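Local structure of gamma-glutamyltranspeptidase (Klebsiella pneumoniae subsp. pneumoniae, 5HFT) at residues A[94-106]-A[125-137]. The protein takes part in uric acid degradation, catalysing the conversion of oxamate to oxalate, and belongs to the gamma-glutamyltransferase family. Sequence-based numbering, arbitrary orientation.
Sequences AIDASGAAGSLAT and LTVAGTVSGWVEA
V127 and A100 join the two segments where both run as extended chain: V127 N donates to A100 O at 2.8 Å, from above the carbonyl plane. Two residues along, G102 N reaches L125 O at 2.7 Å, nearly in line with the C=O bond; the two bonds bracket A101 and T126, the non-hydrogen-bonded pair of an isolated antiparallel bridge. Another protein chain borders this bridge, hydrogen-bonding T126 O through an aromatic side chain and A101 through backbone atoms. V127 CG2, beside its own backbone N (chi1 173° sets CG1 anti to it), also lies against A100 O. At G99 and G129 the backbones run close without a side chain between them, and D80 OD1 accepts from both glycine N atoms, tying the segments to strand 80-86. Strand 94-97 packs on the first turns of helix 130-137, their axes 7.3 Å apart at 150°. A97 CB sits on G133 CA at 3.5 Å, the close part of this layer, while I95 CD1 reaches A137 CB at 3.7 Å and the CG methylene of E136. The margins are looser: A105 CB only approaches L125 CB at 4.5 Å, and partly exposed E136 forms a salt bridge with R258 through OE2. The helix thus covers the face of the antiparallel pair 80-86/93-97 that carries I95 and A97, consistent with the layered N-terminal nucleophile hydrolase fold of gamma-glutamyltransferases.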
# COMPACT_ATOMS: atom_id res chain seq x y z
N ALA A 94 9.55 -0.97 -10.27
CA ALA A 94 8.24 -0.52 -9.82
C ALA A 94 7.13 -1.34 -10.47
O ALA A 94 7.25 -1.80 -11.60
CB ALA A 94 8.05 0.96 -10.13
N ILE A 95 6.06 -1.55 -9.71
CA ILE A 95 4.90 -2.31 -10.16
C ILE A 95 3.67 -1.47 -9.83
O ILE A 95 3.35 -1.28 -8.65
CB ILE A 95 4.79 -3.68 -9.50
CG1 ILE A 95 6.07 -4.49 -9.70
CG2 ILE A 95 3.61 -4.43 -10.08
CD1 ILE A 95 5.94 -5.90 -9.17
N ASP A 96 3.00 -0.95 -10.85
CA ASP A 96 1.73 -0.26 -10.67
C ASP A 96 0.66 -1.31 -10.90
O ASP A 96 0.31 -1.63 -12.04
CB ASP A 96 1.59 0.90 -11.64
CG ASP A 96 0.27 1.65 -11.48
OD1 ASP A 96 -0.62 1.12 -10.79
OD2 ASP A 96 0.11 2.73 -12.08
N ALA A 97 0.12 -1.87 -9.83
CA ALA A 97 -0.88 -2.91 -9.99
C ALA A 97 -2.28 -2.36 -9.73
O ALA A 97 -3.01 -2.88 -8.90
CB ALA A 97 -0.55 -4.10 -9.08
N SER A 98 -2.66 -1.29 -10.42
CA SER A 98 -3.97 -0.68 -10.23
C SER A 98 -4.81 -0.86 -11.49
O SER A 98 -4.32 -0.69 -12.61
CB SER A 98 -3.85 0.79 -9.85
OG SER A 98 -3.38 1.58 -10.91
N GLY A 99 -6.08 -1.19 -11.30
CA GLY A 99 -6.95 -1.52 -12.42
C GLY A 99 -7.62 -0.32 -13.06
O GLY A 99 -7.77 0.74 -12.46
N ALA A 100 -8.03 -0.52 -14.31
CA ALA A 100 -8.70 0.52 -15.08
C ALA A 100 -10.22 0.43 -14.93
O ALA A 100 -10.77 -0.58 -14.50
CB ALA A 100 -8.31 0.40 -16.56
N ALA A 101 -10.89 1.54 -15.27
CA ALA A 101 -12.35 1.54 -15.29
C ALA A 101 -12.87 0.41 -16.17
O ALA A 101 -12.20 -0.04 -17.11
CB ALA A 101 -12.88 2.89 -15.80
N GLY A 102 -14.08 -0.06 -15.87
CA GLY A 102 -14.66 -1.12 -16.65
C GLY A 102 -15.13 -0.65 -18.02
O GLY A 102 -15.42 0.53 -18.25
N SER A 103 -15.22 -1.61 -18.94
CA SER A 103 -15.62 -1.29 -20.30
C SER A 103 -17.06 -0.77 -20.39
O SER A 103 -17.42 -0.14 -21.38
CB SER A 103 -15.42 -2.51 -21.19
OG SER A 103 -16.12 -3.62 -20.66
N LEU A 104 -17.88 -1.02 -19.37
CA LEU A 104 -19.23 -0.48 -19.28
C LEU A 104 -19.27 0.86 -18.56
O LEU A 104 -20.36 1.40 -18.35
CB LEU A 104 -20.13 -1.45 -18.54
CG LEU A 104 -21.08 -2.35 -19.31
CD1 LEU A 104 -20.57 -3.78 -19.36
CD2 LEU A 104 -22.46 -2.27 -18.67
N ALA A 105 -18.14 1.39 -18.11
CA ALA A 105 -18.13 2.62 -17.32
C ALA A 105 -18.03 3.83 -18.25
O ALA A 105 -17.00 4.49 -18.36
CB ALA A 105 -16.99 2.58 -16.31
N THR A 106 -19.13 4.13 -18.92
CA THR A 106 -19.10 5.20 -19.91
C THR A 106 -19.69 6.49 -19.35
O THR A 106 -20.56 6.47 -18.48
CB THR A 106 -19.83 4.79 -21.20
OG1 THR A 106 -21.24 4.72 -20.95
CG2 THR A 106 -19.30 3.45 -21.76
N LEU A 125 -16.31 0.52 -10.02
CA LEU A 125 -16.19 0.69 -11.47
C LEU A 125 -14.79 0.41 -12.04
O LEU A 125 -14.68 0.17 -13.25
CB LEU A 125 -16.62 2.11 -11.86
CG LEU A 125 -15.63 3.27 -11.70
CD1 LEU A 125 -16.22 4.57 -12.22
CD2 LEU A 125 -15.15 3.44 -10.25
N THR A 126 -13.71 0.44 -11.23
CA THR A 126 -12.38 0.10 -11.74
C THR A 126 -11.97 -1.31 -11.31
O THR A 126 -12.45 -1.83 -10.29
CB THR A 126 -11.30 1.07 -11.28
OG1 THR A 126 -11.09 0.90 -9.87
CG2 THR A 126 -11.64 2.51 -11.60
N VAL A 127 -11.10 -1.91 -12.11
CA VAL A 127 -10.60 -3.27 -11.89
C VAL A 127 -9.67 -3.32 -10.67
O VAL A 127 -9.08 -2.31 -10.26
CB VAL A 127 -9.88 -3.74 -13.17
CG1 VAL A 127 -9.16 -5.08 -12.99
CG2 VAL A 127 -10.85 -3.78 -14.33
N ALA A 128 -9.59 -4.50 -10.04
CA ALA A 128 -8.79 -4.71 -8.84
C ALA A 128 -7.41 -5.26 -9.21
O ALA A 128 -7.31 -6.32 -9.83
CB ALA A 128 -9.52 -5.66 -7.90
N GLY A 129 -6.35 -4.55 -8.82
CA GLY A 129 -5.04 -4.87 -9.34
C GLY A 129 -4.06 -5.70 -8.52
O GLY A 129 -3.20 -6.36 -9.12
N THR A 130 -4.15 -5.68 -7.18
CA THR A 130 -3.09 -6.28 -6.35
C THR A 130 -2.70 -7.65 -6.84
O THR A 130 -1.51 -7.97 -6.96
CB THR A 130 -3.50 -6.42 -4.88
OG1 THR A 130 -4.89 -6.77 -4.72
CG2 THR A 130 -3.12 -5.22 -4.07
N VAL A 131 -3.68 -8.50 -7.12
CA VAL A 131 -3.36 -9.88 -7.45
C VAL A 131 -2.47 -9.92 -8.67
O VAL A 131 -1.53 -10.72 -8.73
CB VAL A 131 -4.65 -10.70 -7.64
CG1 VAL A 131 -4.31 -12.16 -7.93
CG2 VAL A 131 -5.50 -10.58 -6.39
N SER A 132 -2.72 -9.03 -9.63
CA SER A 132 -1.79 -8.88 -10.75
C SER A 132 -0.42 -8.38 -10.27
O SER A 132 0.61 -8.74 -10.85
CB SER A 132 -2.38 -7.96 -11.82
OG SER A 132 -2.46 -6.61 -11.42
N GLY A 133 -0.37 -7.59 -9.20
CA GLY A 133 0.92 -7.23 -8.65
C GLY A 133 1.62 -8.45 -8.07
O GLY A 133 2.81 -8.63 -8.28
N TRP A 134 0.88 -9.30 -7.38
CA TRP A 134 1.51 -10.51 -6.86
C TRP A 134 2.04 -11.38 -7.99
O TRP A 134 3.17 -11.86 -7.92
CB TRP A 134 0.54 -11.32 -6.00
CG TRP A 134 -0.22 -10.55 -4.95
CD1 TRP A 134 -0.06 -9.24 -4.57
CD2 TRP A 134 -1.33 -11.04 -4.21
NE1 TRP A 134 -0.98 -8.90 -3.61
CE2 TRP A 134 -1.78 -10.00 -3.37
CE3 TRP A 134 -1.99 -12.27 -4.16
CZ2 TRP A 134 -2.85 -10.15 -2.50
CZ3 TRP A 134 -3.05 -12.42 -3.29
CH2 TRP A 134 -3.46 -11.37 -2.48
N VAL A 135 1.26 -11.55 -9.06
CA VAL A 135 1.70 -12.45 -10.13
C VAL A 135 2.94 -11.89 -10.81
O VAL A 135 3.86 -12.65 -11.13
CB VAL A 135 0.56 -12.74 -11.15
CG1 VAL A 135 0.11 -11.50 -11.87
CG2 VAL A 135 1.02 -13.75 -12.19
N GLU A 136 3.00 -10.57 -10.99
CA GLU A 136 4.16 -9.95 -11.64
C GLU A 136 5.40 -9.98 -10.74
O GLU A 136 6.50 -10.33 -11.19
CB GLU A 136 3.84 -8.51 -12.05
CG GLU A 136 5.09 -7.71 -12.41
CD GLU A 136 5.39 -7.71 -13.89
OE1 GLU A 136 4.47 -8.05 -14.67
OE2 GLU A 136 6.53 -7.36 -14.28
N ALA A 137 5.26 -9.58 -9.48
CA ALA A 137 6.39 -9.60 -8.57
C ALA A 137 6.97 -11.01 -8.45
O ALA A 137 8.19 -11.18 -8.31
CB ALA A 137 5.97 -9.08 -7.19